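Local coordinates for protein glutathione S-transferase 1 (Ascaris suum, PDB 4Q5F) that catalyses the conjugation of reduced glutathione to a wide range of hydrophobic electrophiles and can also act as a glutathione peroxidase, at residues Lys150-Ala153 and Lys154-Ser157; Asp169-Ile172 and Thr173-Ala177. One frame throughout, in Å; residues are numbered along the deposited sequence.

Contact 1: residues Lys150-Ala153 and Lys154-Ser157; sequences KFLA and KSGS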
ATOM      1  N   LYS B 150       1.066  19.774   3.386  1.00 27.00           N
ATOM      2  CA  LYS B 150       2.360  20.190   2.853  1.00 27.90           C
ATOM      3  C   LYS B 150       2.490  19.757   1.400  1.00 36.04           C
ATOM      4  O   LYS B 150       2.843  20.550   0.528  1.00 42.26           O
ATOM      5  CB  LYS B 150       3.491  19.572   3.679  1.00 27.44           C
ATOM      6  CG  LYS B 150       4.855  19.577   2.993  1.00 33.75           C
ATOM      7  CD  LYS B 150       5.950  19.063   3.916  1.00 35.11           C
ATOM      8  CE  LYS B 150       7.267  18.900   3.172  1.00 40.20           C
ATOM      9  NZ  LYS B 150       8.411  18.674   4.099  1.00 34.81           N
ATOM     10  N   PHE B 151       2.207  18.481   1.159  1.00 33.85           N
ATOM     11  CA  PHE B 151       2.284  17.896  -0.172  1.00 27.10           C
ATOM     12  C   PHE B 151       1.341  18.618  -1.126  1.00 30.57           C
ATOM     13  O   PHE B 151       1.686  18.893  -2.275  1.00 33.56           O
ATOM     14  CB  PHE B 151       1.903  16.419  -0.098  1.00 21.39           C
ATOM     15  CG  PHE B 151       2.293  15.624  -1.310  1.00 19.79           C
ATOM     16  CD1 PHE B 151       1.460  15.561  -2.414  1.00 22.43           C
ATOM     17  CD2 PHE B 151       3.488  14.929  -1.339  1.00 25.59           C
ATOM     18  CE1 PHE B 151       1.818  14.824  -3.526  1.00 21.33           C
ATOM     19  CE2 PHE B 151       3.850  14.188  -2.447  1.00 24.06           C
ATOM     20  CZ  PHE B 151       3.014  14.136  -3.541  1.00 18.22           C
ATOM     21  N   LEU B 152       0.145  18.920  -0.633  1.00 31.29           N
ATOM     22  CA  LEU B 152      -0.867  19.610  -1.420  1.00 34.94           C
ATOM     23  C   LEU B 152      -0.389  20.997  -1.837  1.00 37.99           C
ATOM     24  O   LEU B 152      -0.817  21.529  -2.863  1.00 36.72           O
ATOM     25  CB  LEU B 152      -2.159  19.727  -0.610  1.00 25.71           C
ATOM     26  CG  LEU B 152      -3.309  20.509  -1.248  1.00 32.00           C
ATOM     27  CD1 LEU B 152      -3.698  19.917  -2.595  1.00 26.92           C
ATOM     28  CD2 LEU B 152      -4.503  20.530  -0.307  1.00 25.78           C
ATOM     29  N   ALA B 153       0.501  21.576  -1.036  1.00 38.44           N
ATOM     30  CA  ALA B 153       1.001  22.922  -1.291  1.00 35.21           C
ATOM     31  C   ALA B 153       2.123  22.928  -2.327  1.00 41.15           C
ATOM     32  O   ALA B 153       2.420  23.973  -2.905  1.00 53.38           O
ATOM     33  CB  ALA B 153       1.472  23.566   0.003  1.00 35.06           C
ATOM     34  N   LYS B 154       2.751  21.774  -2.550  1.00 41.16           N
ATOM     35  CA  LYS B 154       3.728  21.647  -3.629  1.00 47.14           C
ATOM     36  C   LYS B 154       3.065  22.086  -4.916  1.00 46.79           C
ATOM     37  O   LYS B 154       3.606  22.884  -5.679  1.00 48.44           O
ATOM     38  CB  LYS B 154       4.159  20.196  -3.851  1.00 50.26           C
ATOM     39  CG  LYS B 154       4.734  19.439  -2.674  1.00 48.31           C
ATOM     40  CD  LYS B 154       4.819  17.942  -3.014  1.00 39.52           C
ATOM     41  CE  LYS B 154       5.688  17.669  -4.250  1.00 46.19           C
ATOM     42  NZ  LYS B 154       5.572  16.266  -4.747  1.00 35.25           N
ATOM     43  N   SER B 155       1.878  21.533  -5.140  1.00 59.16           N
ATOM     44  CA  SER B 155       1.189  21.648  -6.410  1.00 54.88           C
ATOM     45  C   SER B 155       0.866  23.095  -6.746  1.00 54.74           C
ATOM     46  O   SER B 155       1.253  23.595  -7.801  1.00 50.34           O
ATOM     47  CB  SER B 155      -0.098  20.814  -6.380  1.00 36.02           C
ATOM     48  OG  SER B 155      -1.137  21.487  -5.687  1.00 24.78           O
ATOM     49  N   GLY B 156       0.148  23.764  -5.849  1.00 60.02           N
ATOM     50  CA  GLY B 156      -0.388  25.082  -6.137  1.00 58.76           C
ATOM     51  C   GLY B 156      -1.712  24.931  -6.866  1.00 66.52           C
ATOM     52  O   GLY B 156      -2.601  25.777  -6.756  1.00 57.31           O
ATOM     53  N   SER B 157      -1.835  23.844  -7.624  1.00 54.65           N
ATOM     54  CA  SER B 157      -3.112  23.432  -8.182  1.00 48.95           C
ATOM     55  C   SER B 157      -3.986  22.923  -7.039  1.00 49.86           C
ATOM     56  O   SER B 157      -3.534  22.835  -5.895  1.00 55.55           O
ATOM     57  CB  SER B 157      -2.905  22.336  -9.228  1.00 47.45           C
ATOM     58  OG  SER B 157      -2.511  21.120  -8.618  1.00 41.14           O
TER

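Contact 2: residues Asp169-Ile172 and Thr173-Ala177; sequences DLVI and TDSLA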
ATOM      1  N   ASP B 169      -6.933  11.486  -5.311  1.00 24.71           N
ATOM      2  CA  ASP B 169      -7.748  12.602  -4.847  1.00 22.56           C
ATOM      3  C   ASP B 169      -9.148  12.135  -4.467  1.00 27.42           C
ATOM      4  O   ASP B 169      -9.679  12.516  -3.424  1.00 23.00           O
ATOM      5  CB  ASP B 169      -7.844  13.681  -5.927  1.00 23.11           C
ATOM      6  CG  ASP B 169      -6.500  14.308  -6.251  1.00 32.04           C
ATOM      7  OD1 ASP B 169      -5.783  14.707  -5.308  1.00 26.80           O
ATOM      8  OD2 ASP B 169      -6.160  14.400  -7.451  1.00 29.37           O
ATOM      9  N   LEU B 170      -9.741  11.306  -5.321  1.00 24.58           N
ATOM     10  CA  LEU B 170     -11.106  10.836  -5.116  1.00 20.20           C
ATOM     11  C   LEU B 170     -11.246  10.005  -3.841  1.00 20.99           C
ATOM     12  O   LEU B 170     -12.187  10.190  -3.068  1.00 24.18           O
ATOM     13  CB  LEU B 170     -11.562  10.008  -6.321  1.00 18.57           C
ATOM     14  CG  LEU B 170     -11.554  10.725  -7.675  1.00 22.06           C
ATOM     15  CD1 LEU B 170     -11.894   9.752  -8.794  1.00 21.05           C
ATOM     16  CD2 LEU B 170     -12.520  11.899  -7.675  1.00 23.42           C
ATOM     17  N   VAL B 171     -10.309   9.087  -3.628  1.00 21.08           N
ATOM     18  CA  VAL B 171     -10.379   8.177  -2.490  1.00 17.45           C
ATOM     19  C   VAL B 171     -10.037   8.887  -1.184  1.00 23.43           C
ATOM     20  O   VAL B 171     -10.697   8.681  -0.165  1.00 21.69           O
ATOM     21  CB  VAL B 171      -9.433   6.971  -2.677  1.00 14.41           C
ATOM     22  CG1 VAL B 171      -9.490   6.038  -1.469  1.00 15.20           C
ATOM     23  CG2 VAL B 171      -9.793   6.211  -3.944  1.00 15.52           C
ATOM     24  N   ILE B 172      -8.995   9.713  -1.219  1.00 17.99           N
ATOM     25  CA  ILE B 172      -8.535  10.421  -0.030  1.00 21.17           C
ATOM     26  C   ILE B 172      -9.626  11.332   0.525  1.00 21.26           C
ATOM     27  O   ILE B 172      -9.984  11.238   1.698  1.00 21.30           O
ATOM     28  CB  ILE B 172      -7.259  11.246  -0.331  1.00 22.95           C
ATOM     29  CG1 ILE B 172      -6.062  10.310  -0.500  1.00 17.91           C
ATOM     30  CG2 ILE B 172      -6.964  12.250   0.790  1.00 17.70           C
ATOM     31  CD1 ILE B 172      -4.820  10.976  -1.062  1.00 12.51           C
ATOM     32  N   THR B 173     -10.151  12.208  -0.324  1.00 16.34           N
ATOM     33  CA  THR B 173     -11.125  13.202   0.107  1.00 21.51           C
ATOM     34  C   THR B 173     -12.418  12.573   0.623  1.00 20.86           C
ATOM     35  O   THR B 173     -13.042  13.096   1.546  1.00 26.31           O
ATOM     36  CB  THR B 173     -11.465  14.177  -1.029  1.00 22.09           C
ATOM     37  OG1 THR B 173     -11.896  13.443  -2.181  1.00 19.76           O
ATOM     38  CG2 THR B 173     -10.248  15.016  -1.384  1.00 16.39           C
ATOM     39  N   ASP B 174     -12.824  11.455   0.031  1.00 18.95           N
ATOM     40  CA  ASP B 174     -14.032  10.769   0.475  1.00 21.51           C
ATOM     41  C   ASP B 174     -13.828  10.198   1.871  1.00 20.85           C
ATOM     42  O   ASP B 174     -14.695  10.322   2.737  1.00 18.44           O
ATOM     43  CB  ASP B 174     -14.414   9.647  -0.489  1.00 19.64           C
ATOM     44  CG  ASP B 174     -15.709   8.959  -0.097  1.00 29.40           C
ATOM     45  OD1 ASP B 174     -16.786   9.563  -0.291  1.00 19.15           O
ATOM     46  OD2 ASP B 174     -15.649   7.815   0.400  1.00 31.70           O
ATOM     47  N   SER B 175     -12.673   9.574   2.083  1.00 18.99           N
ATOM     48  CA  SER B 175     -12.357   8.956   3.365  1.00 24.11           C
ATOM     49  C   SER B 175     -12.226  10.015   4.456  1.00 27.25           C
ATOM     50  O   SER B 175     -12.782   9.864   5.544  1.00 24.05           O
ATOM     51  CB  SER B 175     -11.065   8.146   3.265  1.00 19.96           C
ATOM     52  OG  SER B 175     -11.092   7.284   2.142  1.00 34.06           O
ATOM     53  N   LEU B 176     -11.486  11.081   4.162  1.00 20.84           N
ATOM     54  CA  LEU B 176     -11.323  12.185   5.102  1.00 22.04           C
ATOM     55  C   LEU B 176     -12.677  12.785   5.459  1.00 25.47           C
ATOM     56  O   LEU B 176     -12.947  13.079   6.624  1.00 29.54           O
ATOM     57  CB  LEU B 176     -10.424  13.271   4.507  1.00 21.64           C
ATOM     58  CG  LEU B 176      -8.943  12.937   4.318  1.00 21.82           C
ATOM     59  CD1 LEU B 176      -8.213  14.128   3.713  1.00 19.43           C
ATOM     60  CD2 LEU B 176      -8.296  12.524   5.629  1.00 15.52           C
ATOM     61  N   ALA B 177     -13.524  12.961   4.449  1.00 24.96           N
ATOM     62  CA  ALA B 177     -14.860  13.510   4.648  1.00 23.34           C
ATOM     63  C   ALA B 177     -15.659  12.650   5.618  1.00 24.08           C
ATOM     64  O   ALA B 177     -16.353  13.165   6.493  1.00 34.98           O
ATOM     65  CB  ALA B 177     -15.584  13.614   3.317  1.00 28.62           C
TER
HETATM   66  O   HOH W   1     -14.177  11.986  -3.133  1.00 20.74           O
HETATM   67  O   HOH W   2     -13.017   6.538   0.205  1.00 25.78           O

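Contact 1: residues Lys150-Ala153 and Lys154-Ser157
Phe-151 and Lys-154 pack against each other on the last turn of helix 129-155, at the helix C-terminus in the all-helical C-terminal domain of this sigma-class glutathione transferase. A bend at chi3 (59°) turns the end of the lysine chain across the Phe-151 ring. Its CD lies over one face, 3.8 Å from the centroid of the Phe-151 ring, a CH-pi contact. Beyond it Lys-154 NZ makes an off-centre cation-pi contact, 33° off the ring normal. A long aliphatic chain with a charged tip suits this boundary: Phe-151 is buried against Gln-99 and Ile-103 of helix 94-114, while Lys-154 stays exposed.

The backbone bonding changes here as the helix ends. Lys-154 N bonds to Phe-151 O at 3.1 Å, reaching it from above the carbonyl plane, and only weakly to Lys-150 O. Gly-156 then leaves the helix; its positive phi (85°) is one glycine adopts readily. Ser-155 has its hydroxyl between backbone N and carbonyl carbon, facing carbonyls gathered where the helix ends: its single proton is not settled among Tyr-159 O, Leu-152 O and Ser-157 O, the last two each 2.8 Å from Ser-155 OG.

Contact 2: residues Asp169-Ile172 and Thr173-Ala177
This is an intrahelical contact between successive turns of helix 167-182, a buried helix near the centre of the chain in the glutathione transferase C-terminal domain. The Val-171 side chain lies about 7 Å from that of Ser-76 in the glutathione pocket. Two hydroxyl side chains, Thr-173 and Ser-175, turn back to the carbonyls four residues earlier, which their own backbone N-H groups also use. Thr-173 OG1 sits between its backbone N and carbonyl carbon (chi1 55°), and from there it donates to Asp-169 O at 2.7 Å. Thr-173 N reaches the same oxygen at 3.2 Å. Ser-175 gets a similar result from another rotamer: OG lies anti to the carbonyl carbon (chi1 -49°) and gives a 2.7 Å bond to Val-171 O. Ser-175 N approaches that oxygen from the other face of the carbonyl plane. A water donates to both Thr-173 OG1 and Leu-170 O, bridging the hydroxyl to a carbonyl whose helical bond, from Asp-174 N, is weak.

The apolar flank is made by Ile-172 and Leu-176, which lie side by side and point the same way, with Ile-172 CG2 3.7 Å from Leu-176 CD1. Ile-172 also packs on Phe-104 and Phe-107, and Leu-176 on Ile-197, so branched aliphatic residues suit this flank. Buried carboxylates have partners beyond the two turns: Asp-169 bonds to Tyr-196 and, through OD2, to Thr-166 N, consistent with Thr-166 as N-cap in the S/T-X-X-D capping box of the GST fold; Asp-174 forms a salt bridge with Arg-213.

Small hydroxyl residues fit a helix packed between helices 27-37, 94-114 and 191-201, because each can spend its proton on the helix's own backbone. Asp-169 O and Val-171 O are each gripped by two donors as a result.

Contacts 1 and 2 both join neighbouring turns within the C-terminal domain, on two helices that follow one another in the chain; their centres are 16 Å apart and they do not touch. Contact 1 is partly buried, at the end of its helix, and there Lys-150 extends to Thr-58 of the second subunit. Contact 2 is buried near the middle of the chain, surrounded by parts of its own subunit, with no other chain touching it. The chemistry differs accordingly: a charged side chain meets an aromatic one at the surface end, whereas in the interior buried acids are paired with groups outside the two turns. Helix 94-114 is a support common to both.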